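Local coordinates for cellulase (Clostridium cellulovorans, PDB 6UI3), which is a broad-specificity family 5 endoglucanase domain that probably cleaves internal bonds of beta-1,4-glucans and probably also acts on xylan, at residues Thr90-Ala95 with Ala102-His107; Thr132-His137 with Leu145-Ile150. One frame throughout, in Å; residues are numbered along the deposited sequence.

Both contacts sit on one side of a parallel beta/alpha barrel of eight strands, their centres about 10 Å apart. Along the chain they come in series: contact 1 joins helix 82-96 to strand 101-105 and is complete before helix 120-137 meets strand 145-148 in contact 2. The two strands are neighbours in the sheet, probably linked by backbone hydrogen bonds from Ile146 N to Ala102 O (2.9 Å) and from Asp148 N to Val104 O (3.0 Å). Helix 120-137 leads from one strand to the other. The contacts therefore repeat one step of the barrel, a helix laid against the strand that follows it, twice in succession.

Contact 1 of 2, residues Thr90-Ala95 with Ala102-His107; sequences TVVNYA and AIVNIH
Val92 reaches from helix 82-96 to the outer surface of strand 101-105 with both of its methyl groups, and each finds a different partner. Its CB stands back, 4.7 Å from Ala102 CB. From there CG1, anti to the backbone N (chi1 165°), rests on Ala102 CB at 4.1 Å. CG2, on the branch beside the backbone N, runs along the strand to Val104, where it presses on CG2 at 3.5 Å, tighter than a usual carbon-carbon contact. The two valine side chains cross at about a right angle and meet through one CG2 methyl each. One turn on, Ala95 adds its CB, 4.0 Å from Ala102 CB. The Ala102 methyl thus touches both helix residues, which approach it from directions roughly at right angles. All four residues are buried, no hydrogen bond crosses, and with small side chains at the interface the axes of 90-95 and 102-105 come within 8.6 Å, running nearly antiparallel at 156°. Val92 also packs on Ile65 and Ala95 on Phe52, which extends the same apolar layer to strand 62-65 and helix 49-58. Beyond the helix, Asn105 ND2 donates to His107 ND1 (3.0 Å, 155° at the hydrogen), close to the imidazole plane, while Asn105 OD1 accepts from Val67 N; the amide is thus gripped at both ends and helps fix the turn of the histidine ring. Strand 62-65, helix 82-96 and strand 101-105 form a beta-alpha-beta unit, and this seam is its helix-on-strand layer in the TIM barrel of glycoside hydrolase family 5.

Contact 2 of 2, residues Thr132-His137 with Leu145-Ile150; sequences TQIANH and LIFDTI
Ala135 and Phe147 mark the nearest backbone approach, with CA atoms 8.5 Å apart, as the last turns of helix 120-137 lie over strand 145-148. The helix keeps its regular bonding here, Asn136 N to Thr132 O and His137 N to Gln133 O, and no hydrogen bond joins it to the strand. The gap is bridged by a single aromatic side chain. The CB of Phe147 points toward the helix, and with CG anti to the carbonyl carbon (chi1 -65°) the ring continues to it. The far part of that ring makes the contact. CE2 comes to 4.0 Å from Ala135 CA and 4.1 Å from Ala135 CB, and CZ is likewise 4.1 Å from the CA, so the phenyl group bears on the helix backbone as well as on the methyl. On the ring's other flank CE1 meets Ile134 CG2 at 4.3 Å, a looser touch. Two successive helix residues thus share the ring between its two epsilon carbons, and the small side chain of Ala135 lets the aromatic group come right up to the main chain. Every touching residue is buried. Ile180 of helix 163-182 also packs on Phe147, while Ile134 rests on Trp69, so the apolar layer continues past this helix. Around it polar ties hold the helix: Ala135 O accepts from Asn187 ND2, and His137 NE2 is hydrogen-bonded to Glu89 OE1 on the preceding helix. Phe147 fills the interface between helix and strand in the beta-alpha-beta crossover of strand 101-105, helix 120-137 and strand 145-148, as in the outer helix layer of (beta/alpha)8 barrels.

Contact 1 of 2, residues Thr90-Ala95 with Ala102-His107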
loop_
_atom_site.group_PDB
_atom_site.type_symbol
_atom_site.label_atom_id
_atom_site.label_comp_id
_atom_site.label_asym_id
_atom_site.label_seq_id
_atom_site.Cartn_x
_atom_site.Cartn_y
_atom_site.Cartn_z
ATOM N N THR A 90 -12.389 -11.005 7.076
ATOM C CA THR A 90 -11.922 -11.396 8.405
ATOM C C THR A 90 -10.619 -10.691 8.754
ATOM O O THR A 90 -10.451 -10.195 9.878
ATOM C CB THR A 90 -11.772 -12.921 8.467
ATOM O OG1 THR A 90 -13.051 -13.533 8.242
ATOM C CG2 THR A 90 -11.218 -13.373 9.805
ATOM N N VAL A 91 -9.686 -10.635 7.800
ATOM C CA VAL A 91 -8.406 -9.965 8.041
ATOM C C VAL A 91 -8.587 -8.456 8.186
ATOM O O VAL A 91 -7.984 -7.839 9.074
ATOM C CB VAL A 91 -7.395 -10.354 6.947
ATOM C CG1 VAL A 91 -6.101 -9.578 7.118
ATOM C CG2 VAL A 91 -7.126 -11.848 6.965
ATOM N N VAL A 92 -9.432 -7.839 7.352
ATOM C CA VAL A 92 -9.779 -6.429 7.537
ATOM C C VAL A 92 -10.213 -6.195 8.977
ATOM O O VAL A 92 -9.797 -5.226 9.626
ATOM C CB VAL A 92 -10.872 -5.997 6.543
ATOM C CG1 VAL A 92 -11.517 -4.671 6.943
ATOM C CG2 VAL A 92 -10.284 -5.882 5.139
ATOM N N ASN A 93 -11.066 -7.084 9.489
ATOM C CA ASN A 93 -11.599 -6.908 10.832
ATOM C C ASN A 93 -10.578 -7.149 11.932
ATOM O O ASN A 93 -10.783 -6.650 13.039
ATOM C CB ASN A 93 -12.868 -7.732 10.979
ATOM C CG ASN A 93 -14.062 -7.025 10.381
ATOM O OD1 ASN A 93 -14.342 -5.884 10.731
ATOM N ND2 ASN A 93 -14.766 -7.682 9.493
ATOM N N TYR A 94 -9.485 -7.870 11.675
ATOM C CA TYR A 94 -8.414 -7.907 12.666
ATOM C C TYR A 94 -7.880 -6.500 12.918
ATOM O O TYR A 94 -7.517 -6.150 14.048
ATOM C CB TYR A 94 -7.255 -8.791 12.205
ATOM C CG TYR A 94 -7.529 -10.271 12.014
ATOM C CD1 TYR A 94 -8.584 -10.915 12.643
ATOM C CD2 TYR A 94 -6.693 -11.035 11.200
ATOM C CE1 TYR A 94 -8.808 -12.286 12.452
ATOM C CE2 TYR A 94 -6.907 -12.390 11.002
ATOM C CZ TYR A 94 -7.963 -13.005 11.622
ATOM O OH TYR A 94 -8.186 -14.359 11.434
ATOM N N ALA A 95 -7.803 -5.687 11.856
ATOM C CA ALA A 95 -7.357 -4.304 11.979
ATOM C C ALA A 95 -8.455 -3.424 12.556
ATOM O O ALA A 95 -8.226 -2.677 13.508
ATOM C CB ALA A 95 -6.932 -3.765 10.614
ATOM N N ALA A 102 -7.420 0.056 7.682
ATOM C CA ALA A 102 -7.180 -1.115 6.850
ATOM C C ALA A 102 -7.304 -0.705 5.395
ATOM O O ALA A 102 -8.307 -0.095 5.009
ATOM C CB ALA A 102 -8.222 -2.192 7.137
ATOM N N ILE A 103 -6.305 -1.045 4.582
ATOM C CA ILE A 103 -6.313 -0.739 3.147
ATOM C C ILE A 103 -6.430 -2.062 2.405
ATOM O O ILE A 103 -5.617 -2.963 2.628
ATOM C CB ILE A 103 -5.032 0.003 2.716
ATOM C CG1 ILE A 103 -4.922 1.363 3.413
ATOM C CG2 ILE A 103 -4.985 0.169 1.190
ATOM C CD1 ILE A 103 -3.512 1.910 3.465
ATOM N N VAL A 104 -7.416 -2.180 1.509
ATOM C CA VAL A 104 -7.578 -3.338 0.630
ATOM C C VAL A 104 -7.336 -2.891 -0.808
ATOM O O VAL A 104 -7.768 -1.808 -1.210
ATOM C CB VAL A 104 -8.991 -3.936 0.780
ATOM C CG1 VAL A 104 -9.246 -5.028 -0.269
ATOM C CG2 VAL A 104 -9.204 -4.522 2.150
ATOM N N ASN A 105 -6.665 -3.739 -1.595
ATOM C CA ASN A 105 -6.297 -3.378 -2.958
ATOM C C ASN A 105 -6.539 -4.558 -3.902
ATOM O O ASN A 105 -7.148 -5.563 -3.542
ATOM C CB ASN A 105 -4.843 -2.872 -3.006
ATOM C CG ASN A 105 -3.814 -3.975 -2.820
ATOM O OD1 ASN A 105 -4.157 -5.153 -2.701
ATOM N ND2 ASN A 105 -2.531 -3.588 -2.774
ATOM N N ILE A 106 -6.080 -4.380 -5.146
ATOM C CA ILE A 106 -5.821 -5.450 -6.103
ATOM C C ILE A 106 -4.311 -5.497 -6.282
ATOM O O ILE A 106 -3.698 -4.470 -6.587
ATOM C CB ILE A 106 -6.524 -5.174 -7.451
ATOM C CG1 ILE A 106 -8.046 -5.095 -7.271
ATOM C CG2 ILE A 106 -6.119 -6.234 -8.478
ATOM C CD1 ILE A 106 -8.810 -4.798 -8.559
ATOM N N HIS A 107 -3.715 -6.676 -6.104
ATOM C CA HIS A 107 -2.257 -6.796 -5.956
ATOM C C HIS A 107 -1.810 -8.065 -6.664
ATOM O O HIS A 107 -2.170 -9.175 -6.269
ATOM C CB HIS A 107 -1.931 -6.844 -4.458
ATOM C CG HIS A 107 -0.530 -6.485 -4.078
ATOM N ND1 HIS A 107 -0.252 -5.448 -3.211
ATOM C CD2 HIS A 107 0.651 -7.064 -4.381
ATOM C CE1 HIS A 107 1.052 -5.408 -3.012
ATOM N NE2 HIS A 107 1.622 -6.371 -3.707
#

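Contact 2 of 2, residues Thr132-His137 with Leu145-Ile150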
loop_
_atom_site.group_PDB
_atom_site.type_symbol
_atom_site.label_atom_id
_atom_site.label_comp_id
_atom_site.label_asym_id
_atom_site.label_seq_id
_atom_site.Cartn_x
_atom_site.Cartn_y
_atom_site.Cartn_z
ATOM N N THR A 132 -16.477 -3.449 -8.290
ATOM C CA THR A 132 -17.899 -3.404 -7.953
ATOM C C THR A 132 -18.213 -4.426 -6.872
ATOM O O THR A 132 -18.947 -4.134 -5.923
ATOM C CB THR A 132 -18.749 -3.647 -9.203
ATOM O OG1 THR A 132 -18.531 -2.584 -10.146
ATOM C CG2 THR A 132 -20.229 -3.659 -8.875
ATOM N N GLN A 133 -17.636 -5.629 -6.984
ATOM C CA GLN A 133 -17.854 -6.658 -5.966
ATOM C C GLN A 133 -17.234 -6.295 -4.620
ATOM O O GLN A 133 -17.866 -6.472 -3.574
ATOM C CB GLN A 133 -17.280 -7.989 -6.443
ATOM C CG GLN A 133 -18.044 -8.614 -7.584
ATOM C CD GLN A 133 -17.326 -9.832 -8.106
ATOM O OE1 GLN A 133 -17.479 -10.917 -7.554
ATOM N NE2 GLN A 133 -16.517 -9.655 -9.134
ATOM N N ILE A 134 -15.979 -5.851 -4.612
ATOM C CA ILE A 134 -15.335 -5.490 -3.347
ATOM C C ILE A 134 -16.103 -4.353 -2.686
ATOM O O ILE A 134 -16.439 -4.402 -1.497
ATOM C CB ILE A 134 -13.852 -5.112 -3.549
ATOM C CG1 ILE A 134 -13.059 -6.257 -4.178
ATOM C CG2 ILE A 134 -13.220 -4.691 -2.206
ATOM C CD1 ILE A 134 -11.693 -5.849 -4.668
ATOM N N ALA A 135 -16.368 -3.301 -3.456
ATOM C CA ALA A 135 -17.079 -2.144 -2.929
ATOM C C ALA A 135 -18.450 -2.542 -2.398
ATOM O O ALA A 135 -18.843 -2.139 -1.296
ATOM C CB ALA A 135 -17.169 -1.068 -4.012
ATOM N N ASN A 136 -19.204 -3.331 -3.168
ATOM C CA ASN A 136 -20.531 -3.715 -2.699
ATOM C C ASN A 136 -20.438 -4.504 -1.398
ATOM O O ASN A 136 -21.251 -4.310 -0.487
ATOM C CB ASN A 136 -21.286 -4.559 -3.730
ATOM C CG ASN A 136 -21.957 -3.742 -4.796
ATOM O OD1 ASN A 136 -22.207 -4.240 -5.889
ATOM N ND2 ASN A 136 -22.310 -2.516 -4.476
ATOM N N HIS A 137 -19.453 -5.401 -1.296
ATOM C CA HIS A 137 -19.331 -6.225 -0.098
ATOM C C HIS A 137 -19.099 -5.370 1.144
ATOM O O HIS A 137 -19.621 -5.669 2.228
ATOM C CB HIS A 137 -18.183 -7.222 -0.252
ATOM C CG HIS A 137 -18.173 -8.258 0.821
ATOM N ND1 HIS A 137 -19.032 -9.330 0.795
ATOM C CD2 HIS A 137 -17.460 -8.369 1.966
ATOM C CE1 HIS A 137 -18.844 -10.067 1.878
ATOM N NE2 HIS A 137 -17.894 -9.509 2.603
ATOM N N LEU A 145 -11.740 1.800 6.687
ATOM C CA LEU A 145 -11.446 0.978 5.521
ATOM C C LEU A 145 -11.216 1.881 4.312
ATOM O O LEU A 145 -12.077 2.691 3.957
ATOM C CB LEU A 145 -12.597 0.013 5.250
ATOM C CG LEU A 145 -12.462 -0.847 3.982
ATOM C CD1 LEU A 145 -11.259 -1.757 4.052
ATOM C CD2 LEU A 145 -13.730 -1.662 3.791
ATOM N N ILE A 146 -10.066 1.714 3.671
ATOM C CA ILE A 146 -9.615 2.503 2.531
ATOM C C ILE A 146 -9.398 1.546 1.361
ATOM O O ILE A 146 -8.958 0.411 1.572
ATOM C CB ILE A 146 -8.281 3.187 2.903
ATOM C CG1 ILE A 146 -8.450 4.135 4.095
ATOM C CG2 ILE A 146 -7.664 3.888 1.676
ATOM C CD1 ILE A 146 -7.127 4.558 4.724
ATOM N N PHE A 147 -9.694 1.985 0.137
ATOM C CA PHE A 147 -9.450 1.190 -1.066
ATOM C C PHE A 147 -8.266 1.762 -1.845
ATOM O O PHE A 147 -8.094 2.984 -1.908
ATOM C CB PHE A 147 -10.684 1.214 -1.973
ATOM C CG PHE A 147 -11.926 0.565 -1.392
ATOM C CD1 PHE A 147 -11.857 -0.406 -0.400
ATOM C CD2 PHE A 147 -13.181 0.923 -1.876
ATOM C CE1 PHE A 147 -13.027 -1.014 0.086
ATOM C CE2 PHE A 147 -14.334 0.323 -1.392
ATOM C CZ PHE A 147 -14.256 -0.635 -0.413
ATOM N N ASP A 148 -7.472 0.886 -2.461
ATOM C CA ASP A 148 -6.263 1.217 -3.236
ATOM C C ASP A 148 -6.446 0.525 -4.582
ATOM O O ASP A 148 -6.510 -0.703 -4.642
ATOM C CB ASP A 148 -5.062 0.725 -2.409
ATOM C CG ASP A 148 -3.719 0.706 -3.143
ATOM O OD1 ASP A 148 -3.610 1.123 -4.321
ATOM O OD2 ASP A 148 -2.730 0.255 -2.474
ATOM N N THR A 149 -6.606 1.296 -5.664
ATOM C CA THR A 149 -7.272 0.769 -6.865
ATOM C C THR A 149 -6.480 -0.325 -7.590
ATOM O O THR A 149 -7.074 -1.173 -8.267
ATOM C CB THR A 149 -7.569 1.890 -7.871
ATOM O OG1 THR A 149 -6.320 2.464 -8.292
ATOM C CG2 THR A 149 -8.516 2.945 -7.314
ATOM N N ILE A 150 -5.152 -0.283 -7.513
ATOM C CA ILE A 150 -4.262 -1.268 -8.140
ATOM C C ILE A 150 -2.889 -1.045 -7.515
ATOM O O ILE A 150 -2.501 0.092 -7.280
ATOM C CB ILE A 150 -4.274 -1.157 -9.680
ATOM C CG1 ILE A 150 -3.403 -2.244 -10.324
ATOM C CG2 ILE A 150 -3.870 0.242 -10.141
ATOM C CD1 ILE A 150 -3.853 -3.684 -10.086
#